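Local coordinates for nuclear and cytoplasmic polyadenylated RNA-binding protein PUB1 (Saccharomyces cerevisiae, PDB 3MD1) that binds polyadenylated RNA with a preference for poly(U), also binds T-rich single-stranded DNA, and may accompany mRNA from nucleus to cytoplasm, at residues D24-L29 with Q53-N58. Residues are numbered along the deposited sequence; the frame is centred on the assembly and turned at random.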
loop_
_atom_site.group_PDB
_atom_site.type_symbol
_atom_site.label_atom_id
_atom_site.label_comp_id
_atom_site.label_asym_id
_atom_site.label_seq_id
_atom_site.Cartn_x
_atom_site.Cartn_y
_atom_site.Cartn_z
ATOM N N ASP A 24 2.269 -7.179 9.803
ATOM C CA ASP A 24 3.265 -7.650 10.758
ATOM C C ASP A 24 4.611 -6.926 10.712
ATOM O O ASP A 24 5.521 -7.233 11.481
ATOM C CB ASP A 24 3.433 -9.163 10.624
ATOM C CG ASP A 24 2.144 -9.917 10.912
ATOM O OD1 ASP A 24 1.505 -9.653 11.957
ATOM O OD2 ASP A 24 1.760 -10.775 10.091
ATOM N N PHE A 25 4.741 -5.953 9.820
ATOM C CA PHE A 25 5.961 -5.172 9.765
ATOM C C PHE A 25 6.069 -4.254 10.970
ATOM O O PHE A 25 5.053 -3.680 11.392
ATOM C CB PHE A 25 6.025 -4.367 8.472
ATOM C CG PHE A 25 6.418 -5.189 7.285
ATOM C CD1 PHE A 25 7.756 -5.459 7.027
ATOM C CD2 PHE A 25 5.454 -5.698 6.417
ATOM C CE1 PHE A 25 8.126 -6.241 5.933
ATOM C CE2 PHE A 25 5.824 -6.461 5.309
ATOM C CZ PHE A 25 7.168 -6.740 5.076
ATOM N N PRO A 26 7.292 -4.096 11.512
ATOM C CA PRO A 26 7.505 -3.181 12.642
ATOM C C PRO A 26 6.916 -1.801 12.384
ATOM O O PRO A 26 7.079 -1.243 11.291
ATOM C CB PRO A 26 9.031 -3.092 12.735
ATOM C CG PRO A 26 9.502 -4.398 12.219
ATOM C CD PRO A 26 8.522 -4.841 11.173
ATOM N N SER A 27 6.211 -1.283 13.389
ATOM C CA SER A 27 5.624 0.065 13.363
ATOM C C SER A 27 4.388 0.278 12.480
ATOM O O SER A 27 3.909 1.405 12.374
ATOM C CB SER A 27 6.692 1.132 13.075
ATOM O OG SER A 27 7.655 1.138 14.119
ATOM N N TYR A 28 3.882 -0.791 11.866
ATOM C CA TYR A 28 2.652 -0.736 11.065
ATOM C C TYR A 28 1.487 -0.188 11.879
ATOM O O TYR A 28 1.292 -0.566 13.045
ATOM C CB TYR A 28 2.300 -2.133 10.534
ATOM C CG TYR A 28 0.901 -2.268 9.952
ATOM C CD1 TYR A 28 0.661 -2.016 8.595
ATOM C CD2 TYR A 28 -0.181 -2.654 10.751
ATOM C CE1 TYR A 28 -0.619 -2.145 8.058
ATOM C CE2 TYR A 28 -1.464 -2.787 10.221
ATOM C CZ TYR A 28 -1.672 -2.538 8.878
ATOM O OH TYR A 28 -2.921 -2.668 8.344
ATOM N N LEU A 29 0.712 0.689 11.247
ATOM C CA LEU A 29 -0.469 1.287 11.857
ATOM C C LEU A 29 -1.753 0.880 11.158
ATOM O O LEU A 29 -2.727 0.483 11.815
ATOM C CB LEU A 29 -0.354 2.813 11.852
ATOM C CG LEU A 29 0.590 3.469 12.854
ATOM C CD1 LEU A 29 0.750 4.946 12.514
ATOM C CD2 LEU A 29 0.065 3.296 14.290
ATOM N N GLN A 53 9.897 6.205 10.426
ATOM C CA GLN A 53 10.412 6.368 9.065
ATOM C C GLN A 53 11.289 5.195 8.630
ATOM O O GLN A 53 11.113 4.658 7.528
ATOM C CB GLN A 53 11.180 7.681 8.906
ATOM C CG GLN A 53 11.577 7.982 7.460
ATOM C CD GLN A 53 12.454 9.206 7.332
ATOM O OE1 GLN A 53 12.538 10.026 8.249
ATOM N NE2 GLN A 53 13.115 9.339 6.193
ATOM N N ASP A 54 12.229 4.801 9.491
ATOM C CA ASP A 54 13.133 3.700 9.168
ATOM C C ASP A 54 12.362 2.407 8.914
ATOM O O ASP A 54 12.698 1.648 8.003
ATOM C CB ASP A 54 14.180 3.502 10.275
ATOM C CG ASP A 54 15.223 4.614 10.311
ATOM O OD1 ASP A 54 15.278 5.437 9.367
ATOM O OD2 ASP A 54 15.994 4.660 11.295
ATOM N N ASP A 55 11.320 2.178 9.715
ATOM C CA ASP A 55 10.467 0.998 9.576
ATOM C C ASP A 55 9.592 1.037 8.310
ATOM O O ASP A 55 9.415 0.017 7.637
ATOM C CB ASP A 55 9.611 0.817 10.835
ATOM C CG ASP A 55 10.420 0.317 12.033
ATOM O OD1 ASP A 55 11.438 -0.375 11.830
ATOM O OD2 ASP A 55 10.033 0.600 13.185
ATOM N N ALA A 56 9.060 2.210 7.972
ATOM C CA ALA A 56 8.356 2.367 6.701
ATOM C C ALA A 56 9.312 2.113 5.522
ATOM O O ALA A 56 8.965 1.414 4.568
ATOM C CB ALA A 56 7.718 3.753 6.603
ATOM N N GLN A 57 10.520 2.664 5.615
ATOM C CA GLN A 57 11.552 2.462 4.595
ATOM C C GLN A 57 11.871 0.980 4.411
ATOM O O GLN A 57 11.926 0.488 3.293
ATOM C CB GLN A 57 12.834 3.241 4.949
ATOM C CG GLN A 57 13.976 3.098 3.911
ATOM C CD GLN A 57 13.732 3.894 2.639
ATOM O OE1 GLN A 57 13.496 5.107 2.676
ATOM N NE2 GLN A 57 13.796 3.216 1.496
ATOM N N ASN A 58 12.067 0.267 5.517
ATOM C CA ASN A 58 12.380 -1.158 5.421
ATOM C C ASN A 58 11.227 -2.001 4.865
ATOM O O ASN A 58 11.461 -2.945 4.122
ATOM C CB ASN A 58 12.825 -1.713 6.770
ATOM C CG ASN A 58 14.153 -1.140 7.229
ATOM O OD1 ASN A 58 14.999 -0.754 6.419
ATOM N ND2 ASN A 58 14.349 -1.110 8.546
HETATM O O HOH W 1 8.579 -2.136 9.098
#
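Ser27 and Asp55 make the one direct hydrogen bond between residues 24-29 and residues 53-58, and it is short: Ser27 OG gives its proton to Asp55 OD2 at 2.6 Å. The hydroxyl reaches OD2 on the anti side of the carboxylate, about 20° out of its plane. Both side chains lean back beside their own backbone N, anti to the carbonyl carbon (chi1 -63° in Ser27, -73° in Asp55), and this turns hydroxyl and carboxylate to face each other across the gap. Ser27 CB follows its oxygen in, lying 3.4 Å from Asp55 OD2. The other oxygen is turned to the proline: Asp55 OD1 lies 3.7 Å from Pro26 CB, a plain van der Waals contact. A type II turn from Phe25 to Tyr28, closed by Tyr28 N on Phe25 O at 3.2 Å, sets up this meeting. Pro26 and Ser27 are its two corner residues, Ser27 with a positive phi, and the Pro26 carbonyl oxygen comes within 3.3 Å of Asp55 CB. A water ties the two backbones together, donating to Pro26 O at 2.8 Å and to Asp55 O at 2.7 Å. With an alanine in place of Asp55 there is no carboxylate to receive the Ser27 hydroxyl, which would probably turn more freely, with that water left as the main polar link between the two segments. Nearby, Phe25 packs its ring on Ala59, Ser62 and Met63 farther along the helix. Asp55 N bonds to Ser52 OG at the start of helix 53-63. The contact joins the turn leading into strand 28-35 to the first turns of that helix, the second of the beta-alpha-beta-beta-alpha-beta fold of the second RRM domain of Pub1.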